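Local coordinates for 2-dehydropantoate 2-reductase (Enterococcus faecium, PDB 3WFI) that acts as a D-mandelate dehydrogenase of the ketopantoate reductase family, using NADH as coenzyme on a Rossmann fold, at the interface of chains A and B. Residues are numbered along the deposited sequence; one frame, centred on the assembly and turned at random. Chains: chain A/B, 2-dehydropantoate 2-reductase.

The interface of chains A and B. Residues chain A 200, 297, 300-301, 303-304, 307-308; chain B 197, 201, 211-213, 217.
This patch is part of a two-fold symmetric interface between two copies of the protein; each contact has a twin with the chains exchanged. The deposited assembly is this dimer, although the structure alone does not prove that it is the biological one. One side of helix 293-308 of chain A lies against helix 194-201, loop residues 211-213 and the start of helix 214-231 of chain B.

Polar contacts gather near the start of helix 214-231. A:Asp307 OD2, a carboxylate oxygen, accepts two hydrogen bonds from B:Ser212. The hydroxyl OG of B:Ser212 reaches OD2 of A:Asp307 at 2.6 Å, on the syn lone pair. The backbone N of B:Ser212 gives a nearly straight bond to OD2 of A:Asp307 (2.8 Å, 166° at H), from above the carboxylate plane. This double grip probably limits rotation of the carboxylate. B:Ser212 OG sits in the crowded position between its own backbone N and carbonyl carbon (chi1 57°), so that OG and N both point at the one oxygen. About two turns earlier in the chain A helix, the carbonyl O of A:Glu300 accepts a bond from the hydroxyl OG1 of B:Thr213, 2.7 Å away. The hydroxyl comes from above the carbonyl plane. The methyl CG2 of B:Thr213 packs on CA of A:Glu300 and CB of A:His303.

Apolar packing centres on B:Met217. Its chain bends at chi3 (-68°). SD of B:Met217 meets the edge of the A:Phe297 ring, in its plane, 3.6 Å from CE2 of A:Phe297. The same SD touches CD2 of A:Leu301, while CE turns to the methyl of A:Ala304. Nearer the backbone, CG of B:Met217 touches CB of A:Glu300, and the two side chains run past each other in opposite directions. Within chain A, CD1 of A:Leu301 covers one ring face of A:Phe297 near the rim. B:Leu197 CD2 approaches the ring tip, CZ. A:Ala304 CB also meets B:Thr211 CB and B:Leu201 CD1.

A water bridges the chains: it lies 2.8 Å from A:Ser308 OG and 2.7 Å from the carbonyl O of B:Leu201.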
loop_
_atom_site.group_PDB
_atom_site.type_symbol
_atom_site.label_atom_id
_atom_site.label_comp_id
_atom_site.label_asym_id
_atom_site.label_seq_id
_atom_site.Cartn_x
_atom_site.Cartn_y
_atom_site.Cartn_z
ATOM N N ILE A 200 -5.548 1.550 -6.628
ATOM C CA ILE A 200 -4.388 0.697 -6.638
ATOM C C ILE A 200 -4.760 -0.786 -6.816
ATOM O O ILE A 200 -4.076 -1.497 -7.533
ATOM C CB ILE A 200 -3.536 0.888 -5.361
ATOM C CG1 ILE A 200 -2.948 2.301 -5.310
ATOM C CG2 ILE A 200 -2.399 -0.114 -5.316
ATOM C CD1 ILE A 200 -1.922 2.580 -6.387
ATOM N N PHE A 297 2.489 6.108 2.032
ATOM C CA PHE A 297 2.652 4.964 1.109
ATOM C C PHE A 297 1.567 4.948 0.023
ATOM O O PHE A 297 1.862 4.732 -1.149
ATOM C CB PHE A 297 2.649 3.658 1.921
ATOM C CG PHE A 297 3.245 2.448 1.226
ATOM C CD1 PHE A 297 3.175 1.217 1.856
ATOM C CD2 PHE A 297 3.872 2.515 -0.011
ATOM C CE1 PHE A 297 3.714 0.077 1.266
ATOM C CE2 PHE A 297 4.407 1.389 -0.602
ATOM C CZ PHE A 297 4.313 0.165 0.013
ATOM N N GLU A 300 2.322 7.649 -2.396
ATOM C CA GLU A 300 3.454 7.188 -3.201
ATOM C C GLU A 300 3.036 6.149 -4.245
ATOM O O GLU A 300 3.441 6.239 -5.403
ATOM C CB GLU A 300 4.553 6.649 -2.291
ATOM C CG GLU A 300 5.301 7.741 -1.543
ATOM C CD GLU A 300 5.851 7.269 -0.210
ATOM O OE1 GLU A 300 5.908 6.047 0.023
ATOM O OE2 GLU A 300 6.208 8.141 0.606
ATOM N N LEU A 301 2.168 5.220 -3.851
ATOM C CA LEU A 301 1.665 4.205 -4.765
ATOM C C LEU A 301 0.819 4.793 -5.886
ATOM O O LEU A 301 0.931 4.377 -7.033
ATOM C CB LEU A 301 0.867 3.129 -4.002
ATOM C CG LEU A 301 1.712 2.178 -3.163
ATOM C CD1 LEU A 301 0.848 1.424 -2.162
ATOM C CD2 LEU A 301 2.476 1.211 -4.060
ATOM N N HIS A 303 0.853 7.860 -7.053
ATOM C CA HIS A 303 1.770 8.556 -7.957
ATOM C C HIS A 303 2.548 7.626 -8.875
ATOM O O HIS A 303 2.692 7.916 -10.070
ATOM C CB HIS A 303 2.720 9.457 -7.184
ATOM C CG HIS A 303 2.069 10.720 -6.736
ATOM N ND1 HIS A 303 2.364 11.326 -5.538
ATOM C CD2 HIS A 303 1.102 11.473 -7.313
ATOM C CE1 HIS A 303 1.630 12.410 -5.407
ATOM N NE2 HIS A 303 0.855 12.520 -6.471
ATOM N N ALA A 304 3.010 6.512 -8.330
ATOM C CA ALA A 304 3.692 5.503 -9.131
ATOM C C ALA A 304 2.761 4.954 -10.204
ATOM O O ALA A 304 3.194 4.700 -11.341
ATOM C CB ALA A 304 4.234 4.379 -8.247
ATOM N N ASP A 307 2.366 7.566 -12.891
ATOM C CA ASP A 307 3.582 7.519 -13.704
ATOM C C ASP A 307 3.569 6.333 -14.660
ATOM O O ASP A 307 3.862 6.490 -15.848
ATOM C CB ASP A 307 4.830 7.463 -12.823
ATOM C CG ASP A 307 5.027 8.725 -12.000
ATOM O OD1 ASP A 307 4.437 9.769 -12.354
ATOM O OD2 ASP A 307 5.754 8.674 -10.982
ATOM N N SER A 308 3.190 5.163 -14.154
ATOM C CA SER A 308 3.200 3.941 -14.961
ATOM C C SER A 308 2.219 3.993 -16.135
ATOM O O SER A 308 2.425 3.311 -17.130
ATOM C CB SER A 308 2.925 2.699 -14.098
ATOM O OG SER A 308 1.545 2.523 -13.818
ATOM N N LEU B 197 5.690 -4.670 -4.747
ATOM C CA LEU B 197 5.428 -3.435 -5.499
ATOM C C LEU B 197 5.037 -3.711 -6.935
ATOM O O LEU B 197 4.092 -3.107 -7.450
ATOM C CB LEU B 197 6.639 -2.484 -5.445
ATOM C CG LEU B 197 6.989 -1.948 -4.062
ATOM C CD1 LEU B 197 8.295 -1.179 -4.094
ATOM C CD2 LEU B 197 5.865 -1.085 -3.468
ATOM N N LEU B 201 1.333 -2.818 -8.339
ATOM C CA LEU B 201 1.269 -1.764 -9.374
ATOM C C LEU B 201 1.076 -2.297 -10.795
ATOM O O LEU B 201 0.783 -1.519 -11.713
ATOM C CB LEU B 201 2.512 -0.881 -9.303
ATOM C CG LEU B 201 2.620 -0.029 -8.040
ATOM C CD1 LEU B 201 4.025 0.528 -7.854
ATOM C CD2 LEU B 201 1.591 1.094 -8.077
ATOM N N THR B 211 9.136 4.965 -12.160
ATOM C CA THR B 211 8.216 5.817 -11.396
ATOM C C THR B 211 8.958 6.786 -10.462
ATOM O O THR B 211 10.077 6.502 -10.034
ATOM C CB THR B 211 7.201 4.963 -10.616
ATOM O OG1 THR B 211 7.850 4.284 -9.532
ATOM C CG2 THR B 211 6.551 3.930 -11.550
ATOM N N SER B 212 8.321 7.912 -10.136
ATOM C CA SER B 212 8.961 8.976 -9.372
ATOM C C SER B 212 9.118 8.612 -7.901
ATOM O O SER B 212 9.992 9.155 -7.233
ATOM C CB SER B 212 8.161 10.273 -9.462
ATOM O OG SER B 212 6.831 10.071 -9.015
ATOM N N THR B 213 8.293 7.690 -7.412
ATOM C CA THR B 213 8.275 7.321 -5.983
ATOM C C THR B 213 8.896 5.959 -5.647
ATOM O O THR B 213 8.947 5.570 -4.470
ATOM C CB THR B 213 6.827 7.346 -5.437
ATOM O OG1 THR B 213 5.983 6.518 -6.244
ATOM C CG2 THR B 213 6.286 8.789 -5.407
ATOM N N MET B 217 9.767 4.393 -1.877
ATOM C CA MET B 217 9.081 3.195 -1.361
ATOM C C MET B 217 10.095 2.096 -1.017
ATOM O O MET B 217 10.007 1.459 0.030
ATOM C CB MET B 217 8.053 2.701 -2.374
ATOM C CG MET B 217 6.882 3.662 -2.529
ATOM S SD MET B 217 5.553 3.057 -3.597
ATOM C CE MET B 217 6.378 3.076 -5.202
HETATM O O HOH W 1 0.413 -0.003 -13.882
#